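Local coordinates for protein arylamine n-acetyltransferase (Mycobacterium smegmatis, PDB 1W5R) that catalyses transfer of an acetyl group, in this family typically from acetyl-coenzyme A, to the amino group of arylamines, at residues His35-Pro40 with Gln151-Pro156; Arg126-Val131 with Gln136-Pro141; Ala170-Glu175 with Ala230-Gly235. The protein carries 1 engineered substitution. All coordinates share one frame; numbering follows the deposited sequence.

How the interactions relate
Following the chain from its N terminus, the end of helix 25-38 opens interaction 1, which closes 111 residues later on the loop between strands 149-150 and 157-162. Within that long loop lies interaction 2, a short local return in which Gln136-Pro141 folds back on strand 127-129. The two contacts touch: Arg153 NE reaches Thr139 O, and Arg153 N reaches Ser140 OG. Interaction 3 follows in series, joining the turn after strand 165-172 to the strand 228-233 hairpin; Pro156 O and Gln171 N connect it to interaction 1. Together they tie the helical part to the eight-stranded sheet, and that sheet to the five-stranded one.

Interaction 1: His35-Pro40 with Gln151-Pro156; sequences HNRSIP and QTRHEP
Asn36 and Arg153 mark the closest backbone approach between the end of helix 25-38 and the loop Gln151-Pro156, yet their CA atoms stand 10.9 Å apart, and the contact is therefore made by side chains alone, with Arg153 and Arg37 spanning most of the gap. The amide of Asn36 and the guanidinium of Arg153 come from opposite directions and meet near the guanidinium edge, with their planes only 23° apart. As modelled, Asn36 ND2 lies 2.9 Å from Arg153 NH2. The amide is probably turned over, and with it turned back this approach may be a hydrogen bond. Arg37 arrives differently: its CG sits between the backbone N and the carbonyl carbon (chi1 71°), and a further bend at chi3 lets the tip come nearer to the loop than the start of the side chain does. Its NH1 is 3.9 Å from Arg153 NH1, and the two guanidinium planes stand 78° apart. Both of these NH1 atoms form salt bridges to Asp218 OD1. Arg153 is held further by the hydrogen bond from its NE to Thr139 O. Separately, His154 NE2 lies over one face of the Arg153 guanidinium, offset toward its rim. The loop itself is shaped by an ST turn, Thr152 OG1 accepting from His154 N at 3.0 Å; the same hydroxyl also donates to Glu155 O at 2.6 Å. The chemistry implies a helix-to-loop junction built on a shared carboxylate that probably compensates the two cations, while the Thr139 carbonyl limits rotation of the Arg153 guanidinium.

Interaction 2: Arg126-Val131 with Gln136-Pro141; sequences RYLVDV and QTLTSP
Asp130 and Thr137 meet where the chain turns back after strand 127-129, at a site consistent with the aspartate corner of the Cys-His-Asp triad of this family, since Asp130 OD2 is hydrogen-bonded to His113 NE2. The two runs point 148° apart, roughly antiparallel. A chi1 of -155° turns Thr137 OG1 away from its backbone N and toward Asp130 O, to which it donates at 2.7 Å, but from above: the donor lies 55° out of the carbonyl plane. The same hydroxyl oxygen accepts from Phe133 N. One bridging water donates to Asp130 OD2 at 2.8 Å and accepts from Leu138 N at 2.9 Å; another accepts from Asp130 N at 2.9 Å and can donate to Ser140 O, though other acceptors compete for its protons. Apolar contacts flank these bridges. Leu128 CD2 meets Leu138 CD1 at 3.8 Å, the two side chains crossing at about a right angle, whereas Val129 CG2 lies 3.9 Å from Pro141 CB, side by side and pointing the same way. Bonds to Asn77 ND2 and Gly132 N at OD1, and to His113 and water at OD2, should restrict rotation of the Asp130 carboxylate, consistent with a role in orienting the histidine.

Interaction 3: Ala170-Glu175 with Ala230-Gly235; sequences AQVRGE and AVHRSG
Arg173 lays its aliphatic CD over one face of the His232 imidazole, while Val172 comes to the edge of the same ring. The evidence for a CH-pi contact is direct: Arg173 CD lies 4.1 Å from the centroid of the His232 ring and 24° off the ring normal. The approach is offset toward the rim, and the nearest ring atom is CE1, with Arg173 CD to His232 CE1 measuring 3.8 Å. The guanidinium plane is inclined at 65° to the ring, so it is the CD methylene that meets the face. A bend at chi3 turns the guanidinium away from the line of the chain, and its NH2 forms a salt bridge with Asp243 of the second subunit. Val172 CG1 reaches His232 CE1 at 4.2 Å near the ring plane, the two side chains crossing at about a right angle, and this places one CE1 atom under contact from both a face and an edge. Farther along, a water accepts from Arg173 NE at 2.8 Å and donates to Arg233 O at 2.9 Å, a polar bridge between the segments in addition to the apolar contact. Gly235 makes backbone hydrogen bonds to the second subunit, so each segment contributes one residue to that interface. Arg173 sits at the first corner of a type I' turn, with positive phi (49°), and its side chain projects from there toward His232. Glu175 N bonds to Val172 O at 3.0 Å and Val172 N to Glu175 O at 2.7 Å, the mark of a two-residue beta-hairpin closed by a type I' turn, here joining strands 165-172 and 175-182 and set against strand 228-233 of the five-stranded sheet.

Interaction 1: His35-Pro40 with Gln151-Pro156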
loop_
_atom_site.group_PDB
_atom_site.type_symbol
_atom_site.label_atom_id
_atom_site.label_comp_id
_atom_site.label_asym_id
_atom_site.label_seq_id
_atom_site.Cartn_x
_atom_site.Cartn_y
_atom_site.Cartn_z
ATOM N N HIS A 35 -4.783 23.534 -5.379
ATOM C CA HIS A 35 -4.100 23.107 -6.600
ATOM C C HIS A 35 -3.433 21.731 -6.395
ATOM O O HIS A 35 -3.600 20.817 -7.221
ATOM C CB HIS A 35 -3.097 24.182 -7.018
ATOM C CG HIS A 35 -2.472 23.963 -8.363
ATOM N ND1 HIS A 35 -2.613 24.870 -9.396
ATOM C CD2 HIS A 35 -1.681 22.968 -8.840
ATOM C CE1 HIS A 35 -1.937 24.441 -10.448
ATOM N NE2 HIS A 35 -1.365 23.290 -10.139
ATOM N N ASN A 36 -2.739 21.575 -5.268
ATOM C CA ASN A 36 -2.053 20.324 -4.938
ATOM C C ASN A 36 -2.977 19.118 -5.049
ATOM O O ASN A 36 -2.580 18.071 -5.569
ATOM C CB ASN A 36 -1.553 20.354 -3.484
ATOM C CG ASN A 36 -0.252 21.138 -3.285
ATOM O OD1 ASN A 36 0.560 21.365 -4.208
ATOM N ND2 ASN A 36 -0.027 21.516 -2.052
ATOM N N ARG A 37 -4.191 19.244 -4.513
ATOM C CA ARG A 37 -5.085 18.094 -4.455
ATOM C C ARG A 37 -5.942 17.901 -5.689
ATOM O O ARG A 37 -6.563 16.854 -5.840
ATOM C CB ARG A 37 -5.997 18.125 -3.208
ATOM C CG ARG A 37 -7.097 19.194 -3.231
ATOM C CD ARG A 37 -7.982 19.123 -1.996
ATOM N NE ARG A 37 -7.274 19.527 -0.777
ATOM C CZ ARG A 37 -7.259 20.765 -0.279
ATOM N NH1 ARG A 37 -6.597 21.005 0.851
ATOM N NH2 ARG A 37 -7.893 21.770 -0.903
ATOM N N SER A 38 -5.995 18.920 -6.551
ATOM C CA SER A 38 -6.950 18.934 -7.669
ATOM C C SER A 38 -6.386 18.688 -9.065
ATOM O O SER A 38 -7.087 18.113 -9.913
ATOM C CB SER A 38 -7.695 20.273 -7.705
ATOM O OG SER A 38 -8.395 20.529 -6.497
ATOM N N ILE A 39 -5.168 19.169 -9.312
ATOM C CA ILE A 39 -4.567 19.053 -10.646
ATOM C C ILE A 39 -3.313 18.185 -10.490
ATOM O O ILE A 39 -2.352 18.595 -9.841
ATOM C CB ILE A 39 -4.221 20.437 -11.279
ATOM C CG1 ILE A 39 -5.434 21.387 -11.243
ATOM C CG2 ILE A 39 -3.726 20.263 -12.720
ATOM C CD1 ILE A 39 -5.142 22.789 -11.831
ATOM N N PRO A 40 -3.339 16.974 -11.059
ATOM C CA PRO A 40 -2.196 16.099 -10.862
ATOM C C PRO A 40 -0.982 16.470 -11.716
ATOM O O PRO A 40 -1.114 17.112 -12.764
ATOM C CB PRO A 40 -2.749 14.734 -11.275
ATOM C CG PRO A 40 -3.733 15.065 -12.375
ATOM C CD PRO A 40 -4.384 16.344 -11.892
ATOM N N GLN A 151 8.325 25.005 8.326
ATOM C CA GLN A 151 7.233 24.042 8.310
ATOM C C GLN A 151 6.303 24.313 7.131
ATOM O O GLN A 151 6.198 25.455 6.639
ATOM C CB GLN A 151 6.453 24.065 9.636
ATOM C CG GLN A 151 7.311 23.797 10.911
ATOM C CD GLN A 151 8.012 22.425 10.918
ATOM O OE1 GLN A 151 7.553 21.458 10.289
ATOM N NE2 GLN A 151 9.109 22.329 11.669
ATOM N N THR A 152 5.659 23.244 6.668
ATOM C CA THR A 152 4.655 23.295 5.600
ATOM C C THR A 152 3.444 22.460 6.034
ATOM O O THR A 152 3.395 21.967 7.178
ATOM C CB THR A 152 5.217 22.721 4.266
ATOM O OG1 THR A 152 5.336 21.289 4.357
ATOM C CG2 THR A 152 6.581 23.347 3.931
ATOM N N ARG A 153 2.484 22.272 5.123
ATOM C CA ARG A 153 1.339 21.387 5.387
ATOM C C ARG A 153 1.760 19.929 5.580
ATOM O O ARG A 153 0.994 19.123 6.113
ATOM C CB ARG A 153 0.279 21.457 4.276
ATOM C CG ARG A 153 -0.389 22.800 4.071
ATOM C CD ARG A 153 -1.615 22.680 3.177
ATOM N NE ARG A 153 -1.322 22.070 1.875
ATOM C CZ ARG A 153 -1.947 21.009 1.362
ATOM N NH1 ARG A 153 -2.930 20.387 2.008
ATOM N NH2 ARG A 153 -1.589 20.562 0.169
ATOM N N HIS A 154 2.970 19.593 5.134
ATOM C CA HIS A 154 3.499 18.237 5.224
ATOM C C HIS A 154 4.847 18.287 5.943
ATOM O O HIS A 154 4.867 18.617 7.135
ATOM C CB HIS A 154 3.546 17.571 3.833
ATOM C CG HIS A 154 2.202 17.494 3.177
ATOM N ND1 HIS A 154 1.503 16.320 3.012
ATOM C CD2 HIS A 154 1.399 18.479 2.706
ATOM C CE1 HIS A 154 0.341 16.582 2.428
ATOM N NE2 HIS A 154 0.257 17.885 2.232
ATOM N N GLU A 155 5.950 18.004 5.248
ATOM C CA GLU A 155 7.276 17.900 5.881
ATOM C C GLU A 155 7.926 19.271 5.982
ATOM O O GLU A 155 7.560 20.193 5.251
ATOM C CB GLU A 155 8.228 17.000 5.062
ATOM C CG GLU A 155 7.677 15.673 4.635
ATOM C CD GLU A 155 6.998 15.726 3.275
ATOM O OE1 GLU A 155 6.528 16.804 2.855
ATOM O OE2 GLU A 155 6.897 14.662 2.646
ATOM N N PRO A 156 8.914 19.410 6.880
ATOM C CA PRO A 156 9.743 20.610 6.847
ATOM C C PRO A 156 10.563 20.725 5.551
ATOM O O PRO A 156 11.029 19.711 5.009
ATOM C CB PRO A 156 10.692 20.427 8.034
ATOM C CG PRO A 156 10.123 19.330 8.853
ATOM C CD PRO A 156 9.258 18.495 7.992
#

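Interaction 2: Arg126-Val131 with Gln136-Pro141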
loop_
_atom_site.group_PDB
_atom_site.type_symbol
_atom_site.label_atom_id
_atom_site.label_comp_id
_atom_site.label_asym_id
_atom_site.label_seq_id
_atom_site.Cartn_x
_atom_site.Cartn_y
_atom_site.Cartn_z
ATOM N N ARG A 126 9.535 37.967 -0.368
ATOM C CA ARG A 126 8.973 37.113 -1.411
ATOM C C ARG A 126 8.805 35.686 -0.920
ATOM O O ARG A 126 9.440 35.281 0.060
ATOM C CB ARG A 126 9.845 37.134 -2.664
ATOM C CG ARG A 126 10.094 38.541 -3.216
ATOM C CD ARG A 126 10.714 38.496 -4.594
ATOM N NE ARG A 126 9.731 38.149 -5.631
ATOM C CZ ARG A 126 8.965 39.028 -6.281
ATOM N NH1 ARG A 126 9.042 40.327 -5.998
ATOM N NH2 ARG A 126 8.105 38.619 -7.203
ATOM N N TYR A 127 7.939 34.944 -1.612
ATOM C CA TYR A 127 7.668 33.552 -1.291
ATOM C C TYR A 127 8.003 32.645 -2.458
ATOM O O TYR A 127 7.698 32.967 -3.613
ATOM C CB TYR A 127 6.201 33.377 -0.919
ATOM C CG TYR A 127 5.886 34.063 0.377
ATOM C CD1 TYR A 127 5.593 35.431 0.413
ATOM C CD2 TYR A 127 5.933 33.357 1.573
ATOM C CE1 TYR A 127 5.330 36.069 1.636
ATOM C CE2 TYR A 127 5.667 33.976 2.782
ATOM C CZ TYR A 127 5.371 35.319 2.811
ATOM O OH TYR A 127 5.121 35.899 4.035
ATOM N N LEU A 128 8.647 31.525 -2.151
ATOM C CA LEU A 128 8.793 30.442 -3.127
ATOM C C LEU A 128 7.491 29.669 -3.223
ATOM O O LEU A 128 6.929 29.239 -2.209
ATOM C CB LEU A 128 9.940 29.512 -2.736
ATOM C CG LEU A 128 10.153 28.307 -3.670
ATOM C CD1 LEU A 128 10.494 28.744 -5.093
ATOM C CD2 LEU A 128 11.198 27.387 -3.084
ATOM N N VAL A 129 7.004 29.506 -4.451
ATOM C CA VAL A 129 5.788 28.738 -4.700
ATOM C C VAL A 129 6.123 27.726 -5.789
ATOM O O VAL A 129 6.668 28.084 -6.833
ATOM C CB VAL A 129 4.615 29.655 -5.129
ATOM C CG1 VAL A 129 3.410 28.827 -5.506
ATOM C CG2 VAL A 129 4.267 30.617 -3.976
ATOM N N ASP A 130 5.819 26.460 -5.523
ATOM C CA ASP A 130 6.132 25.411 -6.491
ATOM C C ASP A 130 5.106 24.315 -6.337
ATOM O O ASP A 130 5.146 23.559 -5.376
ATOM C CB ASP A 130 7.547 24.880 -6.239
ATOM C CG ASP A 130 7.936 23.726 -7.168
ATOM O OD1 ASP A 130 7.206 23.444 -8.149
ATOM O OD2 ASP A 130 9.006 23.115 -6.913
ATOM N N VAL A 131 4.165 24.266 -7.267
ATOM C CA VAL A 131 3.148 23.217 -7.267
ATOM C C VAL A 131 3.404 22.216 -8.405
ATOM O O VAL A 131 2.535 21.404 -8.736
ATOM C CB VAL A 131 1.711 23.792 -7.334
ATOM C CG1 VAL A 131 1.420 24.659 -6.093
ATOM C CG2 VAL A 131 1.502 24.595 -8.629
ATOM N N GLN A 136 6.788 15.143 -4.541
ATOM C CA GLN A 136 7.475 15.821 -3.442
ATOM C C GLN A 136 7.383 17.351 -3.544
ATOM O O GLN A 136 8.174 18.065 -2.928
ATOM C CB GLN A 136 8.940 15.352 -3.349
ATOM C CG GLN A 136 9.636 15.645 -2.012
ATOM C CD GLN A 136 8.904 15.064 -0.809
ATOM O OE1 GLN A 136 8.433 15.807 0.084
ATOM N NE2 GLN A 136 8.789 13.759 -0.779
ATOM N N THR A 137 6.414 17.847 -4.307
ATOM C CA THR A 137 6.288 19.302 -4.479
ATOM C C THR A 137 5.907 19.994 -3.171
ATOM O O THR A 137 5.231 19.397 -2.304
ATOM C CB THR A 137 5.255 19.655 -5.563
ATOM O OG1 THR A 137 5.568 20.946 -6.114
ATOM C CG2 THR A 137 3.818 19.617 -5.028
ATOM N N LEU A 138 6.332 21.247 -3.032
ATOM C CA LEU A 138 5.907 22.071 -1.892
ATOM C C LEU A 138 4.394 22.169 -1.795
ATOM O O LEU A 138 3.717 22.387 -2.796
ATOM C CB LEU A 138 6.464 23.482 -2.005
ATOM C CG LEU A 138 7.852 23.755 -1.427
ATOM C CD1 LEU A 138 8.356 25.120 -1.855
ATOM C CD2 LEU A 138 7.838 23.678 0.096
ATOM N N THR A 139 3.881 22.007 -0.571
ATOM C CA THR A 139 2.444 22.046 -0.330
ATOM C C THR A 139 2.012 23.297 0.428
ATOM O O THR A 139 0.831 23.450 0.782
ATOM C CB THR A 139 1.985 20.789 0.420
ATOM O OG1 THR A 139 2.627 20.731 1.703
ATOM C CG2 THR A 139 2.305 19.521 -0.421
ATOM N N SER A 140 2.973 24.193 0.636
ATOM C CA SER A 140 2.725 25.543 1.153
ATOM C C SER A 140 3.649 26.472 0.401
ATOM O O SER A 140 4.704 26.049 -0.058
ATOM C CB SER A 140 3.120 25.650 2.640
ATOM O OG SER A 140 2.462 24.697 3.436
ATOM N N PRO A 141 3.298 27.770 0.331
ATOM C CA PRO A 141 4.318 28.739 -0.021
ATOM C C PRO A 141 5.292 28.834 1.153
ATOM O O PRO A 141 4.871 28.673 2.309
ATOM C CB PRO A 141 3.529 30.050 -0.149
ATOM C CG PRO A 141 2.340 29.873 0.698
ATOM C CD PRO A 141 1.999 28.402 0.646
HETATM O O HOH W 1 8.761 21.806 -4.492
HETATM O O HOH W 2 4.277 25.752 -3.162
#

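Interaction 3: Ala170-Glu175 with Ala230-Gly235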
loop_
_atom_site.group_PDB
_atom_site.type_symbol
_atom_site.label_atom_id
_atom_site.label_comp_id
_atom_site.label_asym_id
_atom_site.label_seq_id
_atom_site.Cartn_x
_atom_site.Cartn_y
_atom_site.Cartn_z
ATOM N N ALA A 170 14.030 19.001 1.250
ATOM C CA ALA A 170 12.886 18.512 2.017
ATOM C C ALA A 170 13.354 17.462 3.006
ATOM O O ALA A 170 14.255 16.664 2.708
ATOM C CB ALA A 170 11.846 17.906 1.106
ATOM N N GLN A 171 12.745 17.463 4.190
ATOM C CA GLN A 171 13.031 16.437 5.174
ATOM C C GLN A 171 12.114 15.277 4.869
ATOM O O GLN A 171 10.929 15.277 5.234
ATOM C CB GLN A 171 12.815 16.960 6.598
ATOM C CG GLN A 171 13.344 16.013 7.661
ATOM C CD GLN A 171 12.997 16.502 9.039
ATOM O OE1 GLN A 171 13.528 17.512 9.499
ATOM N NE2 GLN A 171 12.089 15.803 9.692
ATOM N N VAL A 172 12.657 14.303 4.149
ATOM C CA VAL A 172 11.863 13.177 3.692
ATOM C C VAL A 172 12.131 11.984 4.603
ATOM O O VAL A 172 13.235 11.425 4.622
ATOM C CB VAL A 172 12.186 12.812 2.224
ATOM C CG1 VAL A 172 11.330 11.630 1.762
ATOM C CG2 VAL A 172 12.005 14.022 1.297
ATOM N N ARG A 173 11.113 11.619 5.374
ATOM C CA ARG A 173 11.188 10.501 6.317
ATOM C C ARG A 173 12.436 10.565 7.211
ATOM O O ARG A 173 13.189 9.590 7.352
ATOM C CB ARG A 173 11.064 9.159 5.582
ATOM C CG ARG A 173 10.007 9.179 4.488
ATOM C CD ARG A 173 9.712 7.809 3.954
ATOM N NE ARG A 173 8.553 7.252 4.637
ATOM C CZ ARG A 173 8.605 6.357 5.616
ATOM N NH1 ARG A 173 9.771 5.874 6.037
ATOM N NH2 ARG A 173 7.471 5.926 6.154
ATOM N N GLY A 174 12.652 11.739 7.800
ATOM C CA GLY A 174 13.756 11.960 8.737
ATOM C C GLY A 174 15.098 12.291 8.121
ATOM O O GLY A 174 16.063 12.574 8.846
ATOM N N GLU A 175 15.161 12.271 6.788
ATOM C CA GLU A 175 16.403 12.520 6.060
ATOM C C GLU A 175 16.239 13.713 5.136
ATOM O O GLU A 175 15.336 13.739 4.295
ATOM C CB GLU A 175 16.790 11.297 5.203
ATOM C CG GLU A 175 17.960 10.455 5.720
ATOM C CD GLU A 175 18.546 9.536 4.643
ATOM O OE1 GLU A 175 19.040 10.046 3.610
ATOM O OE2 GLU A 175 18.522 8.302 4.841
ATOM N N ALA A 230 3.910 4.928 -5.261
ATOM C CA ALA A 230 4.365 5.186 -3.891
ATOM C C ALA A 230 3.400 6.126 -3.169
ATOM O O ALA A 230 2.934 7.124 -3.745
ATOM C CB ALA A 230 5.767 5.787 -3.895
ATOM N N VAL A 231 3.117 5.818 -1.909
ATOM C CA VAL A 231 2.296 6.675 -1.068
ATOM C C VAL A 231 3.088 6.961 0.209
ATOM O O VAL A 231 3.540 6.042 0.887
ATOM C CB VAL A 231 0.938 6.007 -0.709
ATOM C CG1 VAL A 231 0.062 6.994 0.054
ATOM C CG2 VAL A 231 0.218 5.488 -1.962
ATOM N N HIS A 232 3.274 8.235 0.524
ATOM C CA HIS A 232 3.878 8.634 1.785
ATOM C C HIS A 232 2.808 9.270 2.660
ATOM O O HIS A 232 2.195 10.273 2.284
ATOM C CB HIS A 232 5.033 9.623 1.549
ATOM C CG HIS A 232 6.298 8.976 1.079
ATOM N ND1 HIS A 232 7.502 9.645 1.022
ATOM C CD2 HIS A 232 6.545 7.722 0.633
ATOM C CE1 HIS A 232 8.438 8.830 0.570
ATOM N NE2 HIS A 232 7.882 7.658 0.322
ATOM N N ARG A 233 2.565 8.652 3.813
ATOM C CA ARG A 233 1.583 9.138 4.769
ATOM C C ARG A 233 2.300 9.269 6.101
ATOM O O ARG A 233 3.420 8.788 6.261
ATOM C CB ARG A 233 0.448 8.132 4.952
ATOM C CG ARG A 233 -0.316 7.749 3.723
ATOM C CD ARG A 233 -1.274 6.606 4.047
ATOM N NE ARG A 233 -2.196 6.362 2.942
ATOM C CZ ARG A 233 -3.309 7.058 2.731
ATOM N NH1 ARG A 233 -3.659 8.046 3.559
ATOM N NH2 ARG A 233 -4.077 6.763 1.693
ATOM N N SER A 234 1.651 9.907 7.066
ATOM C CA SER A 234 2.248 10.009 8.384
ATOM C C SER A 234 2.319 8.601 9.008
ATOM O O SER A 234 1.305 7.927 9.151
ATOM C CB SER A 234 1.465 10.989 9.251
ATOM O OG SER A 234 2.210 11.303 10.414
ATOM N N GLY A 235 3.534 8.152 9.304
ATOM C CA GLY A 235 3.731 6.869 9.991
ATOM C C GLY A 235 3.959 5.654 9.102
ATOM O O GLY A 235 4.253 4.569 9.615
HETATM O O HOH W 3 6.127 8.458 5.305
#